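PDB 6G49: protein-glutamine gamma-glutamyltransferase from Pseudomonas aeruginosa PAO1, which catalyses transglutaminase cross-linking of protein glutamine and lysine side chains in vitro and is critical for viability, perhaps through a cell-wall-linked role. Local coordinates for residues 76-81 and 263-268; 241-246 and 286-291. All coordinates share one frame; numbering follows the deposited sequence.

Contact 1. Residues 76-81 and 263-268; sequences LTMERF and VVAGYQ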
loop_
_atom_site.group_PDB
_atom_site.type_symbol
_atom_site.label_atom_id
_atom_site.label_comp_id
_atom_site.label_asym_id
_atom_site.label_seq_id
_atom_site.Cartn_x
_atom_site.Cartn_y
_atom_site.Cartn_z
ATOM N N LEU A 76 -1.677 -6.181 3.049
ATOM C CA LEU A 76 -2.746 -6.685 2.170
ATOM C C LEU A 76 -2.954 -5.658 1.064
ATOM O O LEU A 76 -2.449 -4.561 1.121
ATOM C CB LEU A 76 -4.044 -6.924 2.934
ATOM C CG LEU A 76 -4.814 -5.703 3.408
ATOM C CD1 LEU A 76 -6.290 -6.083 3.581
ATOM C CD2 LEU A 76 -4.242 -5.139 4.708
ATOM N N THR A 77 -3.753 -6.032 0.055
ATOM C CA THR A 77 -4.259 -5.090 -0.940
ATOM C C THR A 77 -5.756 -4.974 -0.788
ATOM O O THR A 77 -6.442 -5.903 -0.324
ATOM C CB THR A 77 -3.944 -5.407 -2.414
ATOM O OG1 THR A 77 -4.860 -6.396 -2.921
ATOM C CG2 THR A 77 -2.505 -5.809 -2.627
ATOM N N MET A 78 -6.245 -3.794 -1.188
ATOM C CA MET A 78 -7.666 -3.484 -1.205
ATOM C C MET A 78 -8.037 -3.120 -2.645
ATOM O O MET A 78 -7.590 -2.107 -3.165
ATOM C CB MET A 78 -7.932 -2.341 -0.230
ATOM C CG MET A 78 -7.606 -2.763 1.216
ATOM S SD MET A 78 -8.010 -1.437 2.382
ATOM C CE MET A 78 -7.269 -2.145 3.843
ATOM N N GLU A 79 -8.843 -3.991 -3.257
ATOM C CA GLU A 79 -9.184 -3.908 -4.663
ATOM C C GLU A 79 -10.603 -3.436 -4.915
ATOM O O GLU A 79 -10.951 -3.265 -6.107
ATOM C CB GLU A 79 -8.952 -5.275 -5.311
ATOM C CG GLU A 79 -7.483 -5.630 -5.451
ATOM C CD GLU A 79 -7.216 -7.089 -5.785
ATOM O OE1 GLU A 79 -7.674 -7.918 -5.019
ATOM O OE2 GLU A 79 -6.536 -7.325 -6.807
ATOM N N ARG A 80 -11.434 -3.302 -3.910
ATOM C CA ARG A 80 -12.844 -2.929 -4.084
ATOM C C ARG A 80 -13.030 -1.521 -3.524
ATOM O O ARG A 80 -12.604 -1.253 -2.422
ATOM C CB ARG A 80 -13.753 -3.849 -3.277
ATOM C CG ARG A 80 -13.700 -5.260 -3.826
ATOM C CD ARG A 80 -14.611 -6.140 -3.023
ATOM N NE ARG A 80 -14.854 -7.359 -3.748
ATOM C CZ ARG A 80 -15.323 -8.469 -3.187
ATOM N NH1 ARG A 80 -15.543 -8.493 -1.882
ATOM N NH2 ARG A 80 -15.548 -9.538 -3.942
ATOM N N PHE A 81 -13.606 -0.635 -4.319
ATOM C CA PHE A 81 -13.937 0.695 -3.838
ATOM C C PHE A 81 -15.426 0.939 -3.982
ATOM O O PHE A 81 -15.922 0.875 -5.113
ATOM C CB PHE A 81 -13.196 1.765 -4.624
ATOM C CG PHE A 81 -13.471 3.155 -4.121
ATOM C CD1 PHE A 81 -13.174 3.492 -2.807
ATOM C CD2 PHE A 81 -14.032 4.104 -4.961
ATOM C CE1 PHE A 81 -13.460 4.760 -2.321
ATOM C CE2 PHE A 81 -14.299 5.373 -4.484
ATOM C CZ PHE A 81 -13.944 5.715 -3.190
ATOM N N VAL A 263 -5.049 -0.279 -3.980
ATOM C CA VAL A 263 -4.408 0.252 -2.763
ATOM C C VAL A 263 -3.682 -0.877 -2.053
ATOM O O VAL A 263 -4.222 -1.986 -1.853
ATOM C CB VAL A 263 -5.472 0.926 -1.875
ATOM C CG1 VAL A 263 -4.913 1.270 -0.500
ATOM C CG2 VAL A 263 -6.072 2.145 -2.565
ATOM N N VAL A 264 -2.459 -0.574 -1.633
ATOM C CA VAL A 264 -1.648 -1.486 -0.818
ATOM C C VAL A 264 -1.659 -0.910 0.605
ATOM O O VAL A 264 -1.358 0.264 0.777
ATOM C CB VAL A 264 -0.221 -1.625 -1.361
ATOM C CG1 VAL A 264 0.540 -2.714 -0.606
ATOM C CG2 VAL A 264 -0.224 -1.989 -2.845
ATOM N N ALA A 265 -1.957 -1.740 1.585
ATOM C CA ALA A 265 -1.969 -1.326 2.969
ATOM C C ALA A 265 -0.912 -2.126 3.743
ATOM O O ALA A 265 -0.683 -3.304 3.493
ATOM C CB ALA A 265 -3.304 -1.588 3.588
ATOM N N GLY A 266 -0.310 -1.461 4.705
ATOM C CA GLY A 266 0.714 -2.087 5.555
ATOM C C GLY A 266 1.332 -1.051 6.451
ATOM O O GLY A 266 0.631 -0.267 7.056
ATOM N N TYR A 267 2.662 -1.060 6.522
ATOM C CA TYR A 267 3.396 -0.140 7.357
ATOM C C TYR A 267 4.568 0.386 6.528
ATOM O O TYR A 267 5.011 -0.313 5.608
ATOM C CB TYR A 267 3.932 -0.845 8.611
ATOM C CG TYR A 267 2.856 -1.382 9.506
ATOM C CD1 TYR A 267 2.243 -2.601 9.253
ATOM C CD2 TYR A 267 2.363 -0.585 10.528
ATOM C CE1 TYR A 267 1.188 -3.058 10.042
ATOM C CE2 TYR A 267 1.303 -1.024 11.311
ATOM C CZ TYR A 267 0.711 -2.244 11.046
ATOM O OH TYR A 267 -0.318 -2.657 11.836
ATOM N N GLN A 268 5.069 1.570 6.880
ATOM C CA GLN A 268 6.251 2.086 6.201
ATOM C C GLN A 268 7.220 2.568 7.287
ATOM O O GLN A 268 6.835 3.430 8.053
ATOM C CB GLN A 268 5.911 3.176 5.191
ATOM C CG GLN A 268 6.992 3.417 4.168
ATOM C CD GLN A 268 8.269 4.045 4.668
ATOM O OE1 GLN A 268 8.237 4.847 5.570
ATOM N NE2 GLN A 268 9.374 3.716 4.003
#
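Antiparallel pairing of Leu76-Thr77-Met78 with Ala265-Val264-Val263 joins two strands of the large antiparallel sheet of this periplasmic domain, one from the TgpA N-terminal family region and one from the transglutaminase-like region. The segment axes approach to 4.7 Å at 147°. Leu76 and Ala265 form a hydrogen-bonded pair: Leu76 N to Ala265 O is 3.1 Å and Ala265 N to Leu76 O is 2.9 Å. Met78 and Val263 form a second, less even pair, with Met78 N to Val263 O at 2.8 Å but Val263 N to Met78 O at 3.2 Å and bent to 147° at the hydrogen. Between them Thr77 and Val264 are a non-hydrogen-bonded pair, and Thr77 CA adds a CA-H...O contact of 3.2 Å to Val263 O. On the face carrying Leu76, Met78, Val263 and Ala265, chi1 of 71° places Leu76 CG between its backbone N and carbonyl carbon, and its CD2 branch meets Ala265 CB at 3.8 Å. Trp86 touches both Met78 and Val263. Thr77 points to the other face, where OG1 bonds to Asp139. The polar bonding across the pair is therefore main-chain and fixes the register, while contacts between side chains of the two segments are apolar.

Contact 2. Residues 241-246 and 286-291; sequences GFCAHY and AHAWVE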
loop_
_atom_site.group_PDB
_atom_site.type_symbol
_atom_site.label_atom_id
_atom_site.label_comp_id
_atom_site.label_asym_id
_atom_site.label_seq_id
_atom_site.Cartn_x
_atom_site.Cartn_y
_atom_site.Cartn_z
ATOM N N GLY A 241 -5.180 15.522 3.814
ATOM C CA GLY A 241 -5.500 14.143 4.207
ATOM C C GLY A 241 -4.316 13.407 4.785
ATOM O O GLY A 241 -3.190 13.932 4.900
ATOM N N PHE A 242 -4.526 12.121 5.091
ATOM C CA PHE A 242 -3.495 11.228 5.472
ATOM C C PHE A 242 -3.326 10.185 4.349
ATOM O O PHE A 242 -3.833 10.375 3.256
ATOM C CB PHE A 242 -3.779 10.654 6.862
ATOM C CG PHE A 242 -2.613 10.026 7.565
ATOM C CD1 PHE A 242 -1.481 10.792 7.880
ATOM C CD2 PHE A 242 -2.599 8.688 7.957
ATOM C CE1 PHE A 242 -0.423 10.220 8.559
ATOM C CE2 PHE A 242 -1.520 8.130 8.626
ATOM C CZ PHE A 242 -0.405 8.900 8.891
ATOM N N CYS A 243 -2.541 9.140 4.590
ATOM C CA CYS A 243 -2.081 8.306 3.440
ATOM C C CYS A 243 -3.266 7.685 2.703
ATOM O O CYS A 243 -3.156 7.549 1.491
ATOM C CB CYS A 243 -1.112 7.219 3.856
ATOM S SG CYS A 243 -1.717 6.215 5.225
ATOM N N ALA A 244 -4.350 7.325 3.380
ATOM C CA ALA A 244 -5.485 6.661 2.664
ATOM C C ALA A 244 -6.188 7.628 1.697
ATOM O O ALA A 244 -6.662 7.213 0.646
ATOM C CB ALA A 244 -6.498 6.136 3.600
ATOM N N HIS A 245 -6.254 8.926 2.028
ATOM C CA HIS A 245 -6.757 9.925 1.090
ATOM C C HIS A 245 -5.937 9.898 -0.191
ATOM O O HIS A 245 -6.487 9.887 -1.335
ATOM C CB HIS A 245 -6.736 11.364 1.675
ATOM C CG HIS A 245 -7.622 11.550 2.839
ATOM N ND1 HIS A 245 -7.295 11.115 4.096
ATOM C CD2 HIS A 245 -8.831 12.136 2.912
ATOM C CE1 HIS A 245 -8.283 11.428 4.915
ATOM N NE2 HIS A 245 -9.230 12.076 4.222
ATOM N N TYR A 246 -4.602 9.946 -0.103
ATOM C CA TYR A 246 -3.747 10.065 -1.237
ATOM C C TYR A 246 -3.762 8.763 -2.057
ATOM O O TYR A 246 -3.885 8.778 -3.249
ATOM C CB TYR A 246 -2.294 10.382 -0.833
ATOM C CG TYR A 246 -2.159 11.806 -0.334
ATOM C CD1 TYR A 246 -2.367 12.129 0.995
ATOM C CD2 TYR A 246 -1.879 12.817 -1.223
ATOM C CE1 TYR A 246 -2.367 13.439 1.432
ATOM C CE2 TYR A 246 -1.843 14.127 -0.786
ATOM C CZ TYR A 246 -2.068 14.442 0.525
ATOM O OH TYR A 246 -2.013 15.774 0.899
ATOM N N ALA A 286 1.626 2.788 10.277
ATOM C CA ALA A 286 0.624 2.246 9.315
ATOM C C ALA A 286 0.571 3.183 8.111
ATOM O O ALA A 286 0.643 4.426 8.224
ATOM C CB ALA A 286 -0.716 2.075 9.932
ATOM N N HIS A 287 0.506 2.578 6.924
ATOM C CA HIS A 287 0.638 3.338 5.688
ATOM C C HIS A 287 -0.152 2.643 4.581
ATOM O O HIS A 287 -0.402 1.472 4.635
ATOM C CB HIS A 287 2.117 3.469 5.348
ATOM C CG HIS A 287 2.451 4.529 4.369
ATOM N ND1 HIS A 287 2.066 5.823 4.605
ATOM C CD2 HIS A 287 3.113 4.490 3.197
ATOM C CE1 HIS A 287 2.512 6.569 3.583
ATOM N NE2 HIS A 287 3.143 5.775 2.682
ATOM N N ALA A 288 -0.494 3.443 3.586
ATOM C CA ALA A 288 -1.205 3.003 2.393
ATOM C C ALA A 288 -0.584 3.654 1.180
ATOM O O ALA A 288 -0.227 4.849 1.209
ATOM C CB ALA A 288 -2.666 3.337 2.482
ATOM N N TRP A 289 -0.393 2.868 0.114
ATOM C CA TRP A 289 0.180 3.311 -1.099
ATOM C C TRP A 289 -0.560 2.639 -2.281
ATOM O O TRP A 289 -1.662 2.092 -2.085
ATOM C CB TRP A 289 1.697 3.146 -1.124
ATOM C CG TRP A 289 2.203 1.742 -0.955
ATOM C CD1 TRP A 289 2.689 0.913 -1.923
ATOM C CD2 TRP A 289 2.421 1.053 0.297
ATOM N NE1 TRP A 289 3.105 -0.278 -1.384
ATOM C CE2 TRP A 289 2.972 -0.216 -0.027
ATOM C CE3 TRP A 289 2.143 1.327 1.644
ATOM C CZ2 TRP A 289 3.309 -1.164 0.948
ATOM C CZ3 TRP A 289 2.503 0.396 2.592
ATOM C CH2 TRP A 289 3.045 -0.841 2.242
ATOM N N VAL A 290 0.043 2.713 -3.456
ATOM C CA VAL A 290 -0.637 2.284 -4.710
ATOM C C VAL A 290 0.287 1.328 -5.463
ATOM O O VAL A 290 1.503 1.443 -5.459
ATOM C CB VAL A 290 -1.018 3.503 -5.567
ATOM C CG1 VAL A 290 -1.622 3.091 -6.923
ATOM C CG2 VAL A 290 -1.970 4.396 -4.806
ATOM N N GLU A 291 -0.328 0.411 -6.207
ATOM C CA GLU A 291 0.377 -0.255 -7.333
ATOM C C GLU A 291 -0.556 -0.268 -8.532
ATOM O O GLU A 291 -1.806 -0.374 -8.402
ATOM C CB GLU A 291 0.929 -1.632 -6.963
ATOM C CG GLU A 291 -0.105 -2.640 -6.555
ATOM C CD GLU A 291 0.482 -3.941 -6.024
ATOM O OE1 GLU A 291 -0.287 -4.851 -5.702
ATOM O OE2 GLU A 291 1.712 -4.022 -5.906
#
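Cys243, in the first turn of helix 243-256, faces His287 and Ala288 of strand 286-294, and the contact rests on van der Waals and sulfur packing. The sulfur contacts come first. Cys243 SG lies 3.4 Å from Ala288 N, 3.7 Å from His287 CA and 4.1 Å from Ala288 CB, so it rests against the strand backbone as well as the methyl group. It stands 4.7 Å from the centroid of the His287 imidazole, 52° off the ring normal, an oblique approach; His287 ND1 is 3.9 Å away. Cys243 CB comes closer to the ring than SG does, against its ND1-CE1 side, 3.6 Å from His287 ND1 and 3.7 Å from His287 CE1. Chi1 of -163° places His287 CG anti to its backbone N. One residue further along the helix, Ala244 CA packs against Ala288 CB at 4.4 Å. Beyond the two segments, Ile46 of helix 45-50 touches both Cys243 and Ala286. The other ring nitrogen, His287 NE2, is hydrogen-bonded to Asp303 OD2. Cysteine at a helix start, histidine on a neighbouring strand and an aspartate behind it are consistent with the Cys-His-Asp catalytic triad of the transglutaminase-like superfamily, with Cys243 the probable nucleophile.

In the fold
Contacts 1 and 2 meet in one antiparallel sheet, their centres 8 Å apart. Strand 261-265, which contact 1 ties to strand 72-81, pairs along its other edge with strand 286-294 of contact 2: Val264 N lies 2.8 Å from Trp289 O, and Gly266 O lies 2.9 Å from His287 N, both hydrogen-bonding distances. The probable catalytic histidine is anchored through its own backbone to Gly266, just past the paired residues 263-265, and Gln268 CB packs on His287 CD2 at 3.7 Å. Ala265 is near the site without touching it: its nearest side-chain atom is about 8 Å from those of Cys243 and His287. Helix 243-256 is followed, after a short connection, by strand 261-265.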